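Local structure of pyridoxal kinase (Entamoeba histolytica, 4S1H) at residues 76-81 against 226-231; 222-227 against 232-237; 151-156 against 162-167. The protein probably catalyses the ATP-dependent phosphorylation of pyridoxal to pyridoxal 5'-phosphate, and binds ADP and magnesium as a member of the pyridoxine kinase family. All blocks are in the same frame, centred on the assembly; numbering follows the deposited sequence.

Contact 1: 76-81 against 226-231; sequences IEFLVT and SWIIKG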
# COMPACT_ATOMS: atom_id res chain seq x y z
N ILE A 76 2.44 10.00 16.24
CA ILE A 76 2.10 10.64 14.97
C ILE A 76 2.52 12.11 15.03
O ILE A 76 2.24 12.76 16.00
CB ILE A 76 0.57 10.53 14.71
CG1 ILE A 76 0.18 9.08 14.41
CG2 ILE A 76 0.10 11.42 13.57
CD1 ILE A 76 1.01 8.41 13.35
N GLU A 77 3.29 12.55 14.04
CA GLU A 77 3.65 13.99 13.89
C GLU A 77 3.00 14.65 12.68
O GLU A 77 3.04 15.89 12.55
CB GLU A 77 5.17 14.14 13.81
CG GLU A 77 5.90 13.66 15.05
CD GLU A 77 7.41 13.66 14.89
OE1 GLU A 77 7.96 14.60 14.27
OE2 GLU A 77 8.07 12.73 15.39
N PHE A 78 2.44 13.84 11.79
CA PHE A 78 1.93 14.28 10.50
C PHE A 78 0.67 13.52 10.18
O PHE A 78 0.59 12.30 10.38
CB PHE A 78 2.97 14.07 9.38
CG PHE A 78 4.22 14.84 9.60
CD1 PHE A 78 4.33 16.16 9.13
CD2 PHE A 78 5.27 14.30 10.32
CE1 PHE A 78 5.48 16.90 9.35
CE2 PHE A 78 6.41 15.03 10.57
CZ PHE A 78 6.53 16.32 10.07
N LEU A 79 -0.32 14.26 9.66
CA LEU A 79 -1.58 13.71 9.27
C LEU A 79 -1.87 14.12 7.86
O LEU A 79 -1.61 15.27 7.51
CB LEU A 79 -2.64 14.24 10.20
CG LEU A 79 -4.05 13.76 9.99
CD1 LEU A 79 -4.18 12.28 10.29
CD2 LEU A 79 -4.94 14.55 10.92
N VAL A 80 -2.40 13.19 7.07
CA VAL A 80 -2.88 13.49 5.70
C VAL A 80 -4.25 12.92 5.53
O VAL A 80 -4.50 11.77 5.96
CB VAL A 80 -1.99 12.90 4.60
CG1 VAL A 80 -2.54 13.19 3.21
CG2 VAL A 80 -0.58 13.42 4.73
N THR A 81 -5.14 13.68 4.92
CA THR A 81 -6.41 13.16 4.48
C THR A 81 -6.54 13.39 3.01
O THR A 81 -6.04 14.41 2.45
CB THR A 81 -7.60 13.72 5.29
OG1 THR A 81 -7.70 15.12 5.03
CG2 THR A 81 -7.45 13.48 6.79
N SER A 226 6.56 14.31 2.11
CA SER A 226 7.81 13.61 2.43
C SER A 226 8.95 14.63 2.62
O SER A 226 9.70 14.54 3.56
CB SER A 226 8.18 12.59 1.37
OG SER A 226 7.16 11.60 1.31
N TRP A 227 9.06 15.62 1.72
CA TRP A 227 10.14 16.61 1.86
C TRP A 227 9.93 17.55 3.06
O TRP A 227 10.88 17.86 3.74
CB TRP A 227 10.30 17.43 0.58
CG TRP A 227 10.95 16.70 -0.53
CD1 TRP A 227 10.47 16.56 -1.78
CD2 TRP A 227 12.22 16.01 -0.50
NE1 TRP A 227 11.35 15.83 -2.54
CE2 TRP A 227 12.42 15.47 -1.78
CE3 TRP A 227 13.20 15.80 0.48
CZ2 TRP A 227 13.55 14.70 -2.11
CZ3 TRP A 227 14.32 15.01 0.16
CH2 TRP A 227 14.49 14.48 -1.12
N ILE A 228 8.69 17.90 3.36
CA ILE A 228 8.40 18.61 4.60
C ILE A 228 8.86 17.81 5.82
O ILE A 228 9.50 18.34 6.73
CB ILE A 228 6.92 18.95 4.72
CG1 ILE A 228 6.52 20.01 3.67
CG2 ILE A 228 6.60 19.46 6.11
CD1 ILE A 228 5.04 20.16 3.49
N ILE A 229 8.51 16.54 5.82
CA ILE A 229 8.95 15.65 6.89
C ILE A 229 10.47 15.62 7.03
O ILE A 229 11.00 15.61 8.16
CB ILE A 229 8.34 14.22 6.74
CG1 ILE A 229 6.84 14.28 7.02
CG2 ILE A 229 9.03 13.22 7.67
CD1 ILE A 229 6.05 13.04 6.65
N LYS A 230 11.18 15.55 5.90
CA LYS A 230 12.65 15.54 5.90
C LYS A 230 13.28 16.90 6.29
O LYS A 230 14.51 17.00 6.36
CB LYS A 230 13.18 15.06 4.54
CG LYS A 230 12.81 13.62 4.15
CD LYS A 230 13.44 12.58 5.03
CE LYS A 230 12.90 11.20 4.68
NZ LYS A 230 13.49 10.18 5.58
N GLY A 231 12.47 17.93 6.54
CA GLY A 231 12.93 19.21 7.03
C GLY A 231 13.21 20.24 5.96
O GLY A 231 13.85 21.25 6.23
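The docking of helix 216-229 on the central sheet of this kinase brings Phe78 of strand 78-81 against Ile229 and Ile228 in the last helical turn. Ile229 CG1 lies over the centre of the phenyl ring. It sits 3.4 Å from the centroid of the Phe78 ring and only 3° off the ring normal, so this is a CH-pi contact over the face. All six ring carbons are almost equally far from that methylene. Ile229 CD1 continues over the same face toward Phe78 CG, at 3.9 Å, while Ile229 CA stays nearer to Phe78 CZ. The two side chains run antiparallel, each passing along the other. Ile229 CG1 is anti to its own carbonyl carbon (chi1 -69°), which lays the longer branch across the ring. Strand 78-81 runs between strands 5-9 and 107-110 in the mixed sheet of the ribokinase-like fold. Val5 and Tyr107 of those strands also touch Phe78. Ile228 adds a looser touch, with its CG2 coming obliquely to Phe78 CE1 at 4.3 Å. Just beyond, the helix ends in a Schellman motif. Gly231, at positive phi, gives its N-H to Ile228 O at an N to O distance of 3.0 Å, and the chain turns away.

Contact 2: 222-227 against 232-237; sequences YILLSW and IPLEHA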
# COMPACT_ATOMS: atom_id res chain seq x y z
N TYR A 222 1.94 13.55 -1.58
CA TYR A 222 2.87 12.70 -0.79
C TYR A 222 4.34 13.01 -1.01
O TYR A 222 5.13 12.91 -0.07
CB TYR A 222 2.57 11.21 -0.99
CG TYR A 222 1.23 10.87 -0.38
CD1 TYR A 222 1.06 10.79 1.01
CD2 TYR A 222 0.13 10.67 -1.18
CE1 TYR A 222 -0.19 10.52 1.57
CE2 TYR A 222 -1.12 10.40 -0.63
CZ TYR A 222 -1.27 10.33 0.74
OH TYR A 222 -2.48 10.06 1.30
N ILE A 223 4.71 13.48 -2.19
CA ILE A 223 6.11 13.89 -2.39
C ILE A 223 6.37 15.18 -1.58
O ILE A 223 7.38 15.28 -0.87
CB ILE A 223 6.49 14.09 -3.87
CG1 ILE A 223 6.33 12.76 -4.65
CG2 ILE A 223 7.95 14.54 -3.97
CD1 ILE A 223 6.43 12.88 -6.16
N LEU A 224 5.47 16.15 -1.73
CA LEU A 224 5.56 17.40 -0.93
C LEU A 224 5.67 17.13 0.57
O LEU A 224 6.60 17.59 1.24
CB LEU A 224 4.33 18.26 -1.21
CG LEU A 224 4.14 19.48 -0.31
CD1 LEU A 224 5.31 20.42 -0.48
CD2 LEU A 224 2.81 20.12 -0.66
N LEU A 225 4.77 16.29 1.10
CA LEU A 225 4.79 15.94 2.53
C LEU A 225 6.07 15.25 2.94
O LEU A 225 6.62 15.56 3.99
CB LEU A 225 3.64 15.00 2.87
CG LEU A 225 3.55 14.60 4.34
CD1 LEU A 225 3.04 15.76 5.18
CD2 LEU A 225 2.70 13.35 4.48
N SER A 226 6.56 14.31 2.11
CA SER A 226 7.81 13.61 2.43
C SER A 226 8.95 14.63 2.62
O SER A 226 9.70 14.54 3.56
CB SER A 226 8.18 12.59 1.37
OG SER A 226 7.16 11.60 1.31
N TRP A 227 9.06 15.62 1.72
CA TRP A 227 10.14 16.61 1.86
C TRP A 227 9.93 17.55 3.06
O TRP A 227 10.88 17.86 3.74
CB TRP A 227 10.30 17.43 0.58
CG TRP A 227 10.95 16.70 -0.53
CD1 TRP A 227 10.47 16.56 -1.78
CD2 TRP A 227 12.22 16.01 -0.50
NE1 TRP A 227 11.35 15.83 -2.54
CE2 TRP A 227 12.42 15.47 -1.78
CE3 TRP A 227 13.20 15.80 0.48
CZ2 TRP A 227 13.55 14.70 -2.11
CZ3 TRP A 227 14.32 15.01 0.16
CH2 TRP A 227 14.49 14.48 -1.12
N ILE A 232 12.75 19.99 4.74
CA ILE A 232 12.97 20.94 3.60
C ILE A 232 11.97 22.09 3.72
O ILE A 232 10.79 21.84 3.91
CB ILE A 232 12.81 20.20 2.24
CG1 ILE A 232 13.75 19.00 2.17
CG2 ILE A 232 13.04 21.11 1.05
CD1 ILE A 232 15.20 19.31 2.44
N PRO A 233 12.42 23.35 3.58
CA PRO A 233 11.45 24.46 3.56
C PRO A 233 10.41 24.30 2.47
O PRO A 233 10.71 23.78 1.38
CB PRO A 233 12.33 25.70 3.28
CG PRO A 233 13.70 25.31 3.73
CD PRO A 233 13.80 23.84 3.43
N LEU A 234 9.20 24.73 2.77
CA LEU A 234 8.06 24.58 1.87
C LEU A 234 8.32 24.90 0.42
O LEU A 234 7.93 24.12 -0.43
CB LEU A 234 6.85 25.34 2.41
CG LEU A 234 5.55 25.19 1.63
CD1 LEU A 234 5.08 23.75 1.71
CD2 LEU A 234 4.52 26.12 2.20
N GLU A 235 8.92 26.08 0.12
CA GLU A 235 9.22 26.49 -1.26
C GLU A 235 9.99 25.43 -2.01
O GLU A 235 9.66 25.11 -3.16
CB GLU A 235 10.05 27.78 -1.31
CG GLU A 235 9.27 29.04 -1.10
CD GLU A 235 10.13 30.27 -1.32
OE1 GLU A 235 11.19 30.15 -2.00
OE2 GLU A 235 9.77 31.34 -0.78
N HIS A 236 11.03 24.91 -1.37
CA HIS A 236 11.90 23.91 -1.98
C HIS A 236 11.19 22.56 -2.06
O HIS A 236 11.36 21.86 -3.08
CB HIS A 236 13.23 23.85 -1.21
CG HIS A 236 13.99 25.16 -1.24
ND1 HIS A 236 14.77 25.54 -2.31
CD2 HIS A 236 14.03 26.18 -0.36
CE1 HIS A 236 15.28 26.74 -2.07
NE2 HIS A 236 14.83 27.16 -0.90
N ALA A 237 10.37 22.21 -1.05
CA ALA A 237 9.58 20.97 -1.07
C ALA A 237 8.61 20.98 -2.24
O ALA A 237 8.49 20.03 -2.99
CB ALA A 237 8.84 20.74 0.25
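The indole of Trp227 is approached obliquely by Ile232. Trp227 CE3 meets Ile232 CG1 at 3.7 Å, and the two side chains run alongside each other in the same direction. Ala237 O also comes obliquely toward the ring, near CD1. Outside the two segments, Arg240 makes a cation-pi contact with the indole, and Phe29 packs with it edge-to-face. A smaller flat group is the carbonyl of Tyr222. Ser226 N and Ser226 OG reach Tyr222 O from opposite faces of its plane, so this oxygen accepts two bonds and the buried hydroxyl is satisfied within its own helix.

Across the contact, Ile232 N donates to Trp227 O at 3.0 Å, with an angle of 159° at the hydrogen. This is the wider-spanning (6→1) bond of the Schellman motif that closes helix 216-229. Farther along, Ala237 CB is wedged between Trp227 CB and Leu224 CD1, each 3.6 Å away. Leu224 holds its CG anti to the backbone N (chi1 171°), which carries CD1 to the second helix. There CD1 also meets Leu234 CD1, at 4.0 Å. The Leu224 side chain also comes within about 4 Å of that of Thr141, a magnesium ligand. Pro233 is the N-cap of the second helix, and its O accepts from Ala237 N in the first turn.

Helix 216-229 and helix 234-250 thus pack against each other across the tight turn that joins them. Tyr222 and Ser226 touch helix 18-28, and Tyr222 and Leu225 touch Val80 of strand 78-81.

Contact 3: 151-156 against 162-167; sequences TGLEVN and IKACHI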
# COMPACT_ATOMS: atom_id res chain seq x y z
N THR A 151 -15.36 27.32 -1.54
CA THR A 151 -15.64 28.73 -1.27
C THR A 151 -16.92 29.27 -1.91
O THR A 151 -17.45 30.32 -1.49
CB THR A 151 -14.48 29.62 -1.74
OG1 THR A 151 -14.29 29.47 -3.15
CG2 THR A 151 -13.23 29.29 -1.02
N GLY A 152 -17.43 28.59 -2.94
CA GLY A 152 -18.55 29.10 -3.72
C GLY A 152 -18.18 30.20 -4.70
O GLY A 152 -19.07 30.89 -5.22
N LEU A 153 -16.89 30.40 -4.94
CA LEU A 153 -16.39 31.42 -5.88
C LEU A 153 -15.82 30.73 -7.12
O LEU A 153 -15.26 29.64 -7.05
CB LEU A 153 -15.29 32.24 -5.21
CG LEU A 153 -15.67 33.18 -4.07
CD1 LEU A 153 -14.54 34.14 -3.73
CD2 LEU A 153 -16.93 33.97 -4.40
N GLU A 154 -15.99 31.37 -8.27
CA GLU A 154 -15.36 30.88 -9.49
C GLU A 154 -13.84 31.00 -9.30
O GLU A 154 -13.37 31.96 -8.70
CB GLU A 154 -15.82 31.70 -10.71
CG GLU A 154 -17.29 31.52 -11.13
CD GLU A 154 -17.48 31.22 -12.63
OE1 GLU A 154 -16.95 30.20 -13.13
OE2 GLU A 154 -18.19 31.99 -13.30
N VAL A 155 -13.08 30.06 -9.84
CA VAL A 155 -11.60 30.14 -9.84
C VAL A 155 -11.09 29.80 -11.22
O VAL A 155 -10.85 28.64 -11.52
CB VAL A 155 -10.95 29.23 -8.78
CG1 VAL A 155 -9.46 29.49 -8.76
CG2 VAL A 155 -11.56 29.51 -7.41
N ASN A 156 -10.98 30.83 -12.07
CA ASN A 156 -10.56 30.68 -13.46
C ASN A 156 -9.26 31.40 -13.77
O ASN A 156 -8.89 31.51 -14.94
CB ASN A 156 -11.67 31.20 -14.40
CG ASN A 156 -12.98 30.48 -14.22
OD1 ASN A 156 -13.08 29.26 -14.38
ND2 ASN A 156 -13.99 31.24 -13.83
N ILE A 162 -6.78 34.11 -5.75
CA ILE A 162 -6.36 34.92 -4.59
C ILE A 162 -7.61 35.32 -3.75
O ILE A 162 -7.59 35.23 -2.54
CB ILE A 162 -5.52 36.13 -5.03
CG1 ILE A 162 -4.11 35.69 -5.48
CG2 ILE A 162 -5.45 37.16 -3.92
CD1 ILE A 162 -3.38 36.74 -6.30
N LYS A 163 -8.68 35.75 -4.42
CA LYS A 163 -9.92 36.10 -3.72
C LYS A 163 -10.53 34.91 -2.96
O LYS A 163 -11.00 35.06 -1.83
CB LYS A 163 -10.95 36.65 -4.71
CG LYS A 163 -10.56 37.92 -5.42
CD LYS A 163 -11.71 38.34 -6.36
CE LYS A 163 -11.43 39.55 -7.23
NZ LYS A 163 -12.60 39.82 -8.12
N ALA A 164 -10.49 33.72 -3.56
CA ALA A 164 -11.05 32.55 -2.92
C ALA A 164 -10.16 32.14 -1.73
O ALA A 164 -10.67 31.73 -0.68
CB ALA A 164 -11.20 31.41 -3.92
N CYS A 165 -8.84 32.26 -1.88
CA CYS A 165 -7.92 31.91 -0.77
C CYS A 165 -8.18 32.82 0.42
O CYS A 165 -8.13 32.38 1.57
CB CYS A 165 -6.45 32.03 -1.18
SG CYS A 165 -5.88 30.67 -2.22
N HIS A 166 -8.45 34.09 0.16
CA HIS A 166 -8.78 35.00 1.26
C HIS A 166 -9.87 34.44 2.18
O HIS A 166 -9.72 34.43 3.42
CB HIS A 166 -9.16 36.36 0.69
CG HIS A 166 -9.59 37.34 1.72
ND1 HIS A 166 -8.69 37.96 2.57
CD2 HIS A 166 -10.82 37.74 2.13
CE1 HIS A 166 -9.34 38.75 3.40
NE2 HIS A 166 -10.63 38.64 3.16
N ILE A 167 -10.94 33.93 1.56
CA ILE A 167 -12.10 33.46 2.30
C ILE A 167 -11.64 32.36 3.28
O ILE A 167 -12.00 32.36 4.46
CB ILE A 167 -13.17 32.86 1.35
CG1 ILE A 167 -13.77 33.94 0.42
CG2 ILE A 167 -14.26 32.15 2.12
CD1 ILE A 167 -14.55 35.04 1.10
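A single small residue, Ala164, takes much of this contact. It is met by three residues two apart in sequence, Thr151, Leu153 and Val155. Thr151 brings both branches. Its OG1 is 3.7 Å from Ala164 CB, and its CG2 is 3.6 Å from Ala164 O. Thr151 OG1 stands between its backbone N and carbonyl carbon (chi1 60°). From there it accepts from Leu153 N at 3.3 Å, with an N-H...O angle of 154°, which makes an ST turn. The same hydroxyl bonds to Leu147 O, one helical turn back, so its rotation is fixed by two bonds while its carbon branch packs on the helix.

Leu153 works through one methyl. Its CD1 lies over the backbone of the helix, 3.9 Å from Ala164 CA, and close to Lys163 O. The same CD1 also reaches Ile167 CG1 at 4.2 Å, one turn on from Ala164. Val155 CG2 approaches Ala164 CB at 4.0 Å. This valine is buried, and it also touches Ala144, Leu147 and Ser148 of the preceding helix and Ala161 of helix 158-170. Leu147 touches Ala164 as well, so the small residue sits where the two helices and the loop come together. Cys165 points away from the loop and packs on Ile176 and Val178 of strand 175-183.

Gly152, at positive phi, is where the chain leaves helix 144-151. The loop then folds back over helix 158-170, with Leu153 O held by Ser148 OG. This is a short helix-loop-helix connection, with an ST turn at the exit of the first helix. The side chain of Val155 is about 11 Å from the bound ADP, so the connection lies near the nucleotide site without touching it.

From the N terminus, strand 78-81 joins a central sheet that already holds strands 5-9, 33-41 and 52-54. Residues 226-231 return to it much later, so contact 1 closes a loop of 144 residues. Contact 3 is nested inside this loop. It spans five residues, most of them the first turn of helix 158-170, and ties the loop after helix 144-151 to that helix. Its centre lies about 27 Å from that of contact 1. Contact 2 comes after contact 3 in series, and its first segment overlaps the end of contact 1. Contacts 1 and 2 share Ser226 and Trp227 and together tie the sheet to helix 216-229 and that helix to helix 234-250.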